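Local coordinates for transcription termination factor NusA (Planctomyces limnophilus, PDB 4MTN), which probably takes part in both transcription termination and antitermination, binding the core RNA polymerase and the nascent RNA, at residues Val375-Glu378 / Tyr379-Glu383. Residues are numbered along the deposited sequence; the frame is centred on the assembly and turned at random.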
# COMPACT_ATOMS: atom_id res chain seq x y z
N VAL A 375 0.66 -36.69 -3.61
CA VAL A 375 1.46 -37.29 -4.67
C VAL A 375 1.18 -36.62 -6.02
O VAL A 375 2.10 -36.28 -6.76
CB VAL A 375 1.20 -38.81 -4.78
CG1 VAL A 375 1.76 -39.36 -6.08
CG2 VAL A 375 1.80 -39.53 -3.59
N ILE A 376 -0.10 -36.43 -6.32
CA ILE A 376 -0.52 -35.78 -7.56
C ILE A 376 0.05 -34.37 -7.66
O ILE A 376 0.56 -33.96 -8.70
CB ILE A 376 -2.06 -35.72 -7.67
CG1 ILE A 376 -2.63 -37.13 -7.84
CG2 ILE A 376 -2.49 -34.83 -8.83
CD1 ILE A 376 -4.12 -37.17 -8.07
N VAL A 377 -0.03 -33.62 -6.56
CA VAL A 377 0.50 -32.27 -6.49
C VAL A 377 2.00 -32.26 -6.78
O VAL A 377 2.50 -31.39 -7.49
CB VAL A 377 0.24 -31.62 -5.12
CG1 VAL A 377 0.93 -30.27 -5.01
CG2 VAL A 377 -1.26 -31.47 -4.89
N GLU A 378 2.71 -33.25 -6.25
CA GLU A 378 4.15 -33.37 -6.46
C GLU A 378 4.48 -33.64 -7.93
O GLU A 378 5.50 -33.18 -8.44
CB GLU A 378 4.75 -34.46 -5.58
CG GLU A 378 4.74 -34.14 -4.10
CD GLU A 378 5.67 -35.02 -3.29
OE1 GLU A 378 6.61 -35.60 -3.89
OE2 GLU A 378 5.47 -35.15 -2.07
N TYR A 379 3.62 -34.39 -8.60
CA TYR A 379 3.77 -34.63 -10.03
C TYR A 379 3.64 -33.34 -10.82
O TYR A 379 4.43 -33.06 -11.71
CB TYR A 379 2.72 -35.64 -10.53
CG TYR A 379 3.17 -37.08 -10.45
CD1 TYR A 379 3.96 -37.64 -11.45
CD2 TYR A 379 2.78 -37.89 -9.39
CE1 TYR A 379 4.36 -38.96 -11.38
CE2 TYR A 379 3.18 -39.20 -9.32
CZ TYR A 379 3.97 -39.74 -10.31
OH TYR A 379 4.36 -41.05 -10.24
N ALA A 380 2.63 -32.55 -10.47
CA ALA A 380 2.37 -31.28 -11.14
C ALA A 380 3.51 -30.30 -10.91
O ALA A 380 3.87 -29.54 -11.81
CB ALA A 380 1.05 -30.69 -10.67
N GLU A 381 4.08 -30.32 -9.71
CA GLU A 381 5.22 -29.47 -9.40
C GLU A 381 6.43 -29.84 -10.24
O GLU A 381 7.10 -28.97 -10.81
CB GLU A 381 5.56 -29.56 -7.91
CG GLU A 381 4.55 -28.89 -6.99
CD GLU A 381 4.88 -29.07 -5.52
OE1 GLU A 381 5.82 -29.84 -5.21
OE2 GLU A 381 4.21 -28.45 -4.68
N ARG A 382 6.72 -31.14 -10.31
CA ARG A 382 7.83 -31.64 -11.11
C ARG A 382 7.64 -31.36 -12.59
O ARG A 382 8.55 -30.87 -13.26
CB ARG A 382 8.00 -33.15 -10.89
CG ARG A 382 8.75 -33.53 -9.63
CD ARG A 382 8.90 -35.04 -9.52
NE ARG A 382 9.52 -35.62 -10.71
CZ ARG A 382 10.84 -35.74 -10.88
NH1 ARG A 382 11.67 -35.33 -9.94
NH2 ARG A 382 11.31 -36.29 -12.00
N GLU A 383 6.45 -31.66 -13.10
CA GLU A 383 6.17 -31.51 -14.52
C GLU A 383 6.17 -30.05 -14.94
O GLU A 383 6.64 -29.71 -16.03
CB GLU A 383 4.83 -32.17 -14.87
CG GLU A 383 4.62 -32.36 -16.37
CD GLU A 383 5.75 -33.14 -17.02
OE1 GLU A 383 6.28 -34.08 -16.39
OE2 GLU A 383 6.11 -32.80 -18.17
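Tyr379 and Val375 stand one helical turn apart and lie side by side, their side chains pointing the same way. The valine brings CG1 to the edge of the tyrosine ring, in its plane, with CE2 of Tyr379 3.5 Å from CG1 of Val375. This branch lies anti to the backbone N (chi1 166°), which carries it forward along the helix. The same edge passes the backbone, CD2 of Tyr379 lying 3.2 Å from the carbonyl O of Val375. The tyrosine side chain also touches Ile332 and Pro333 of a loop; a long, flat residue can span valine and loop from an exposed position.

Glu378 takes part mainly through its main chain: its carbonyl O accepts the N-H of Arg382 at 3.0 Å, with an N-H...O angle of 162°. Its side chain runs extended beyond CG and the carboxylate leans back toward the helix start, suiting an exposed acid. CB and CG of Arg382, both aliphatic, pass alongside the same carbonyl.

On the next flank, Glu381 N donates to Val377 O at 2.9 Å. OE2 of Glu381 comes within 3.8 Å of CG1 of Val377, a loose contact where the side chains cross: the valine is only partly exposed, while the exposed acid can turn its charge to solvent. Tyr379 N to Val375 O and Ala380 N to Ile376 O complete four successive i to i+4 bonds. The inner face carries Ile376, packed on Val335 and Leu368, and the small Ala380, which lets Leu354 and Ser355 come close: an amphipathic alpha-helix within the helix-hairpin-helix region of NusA.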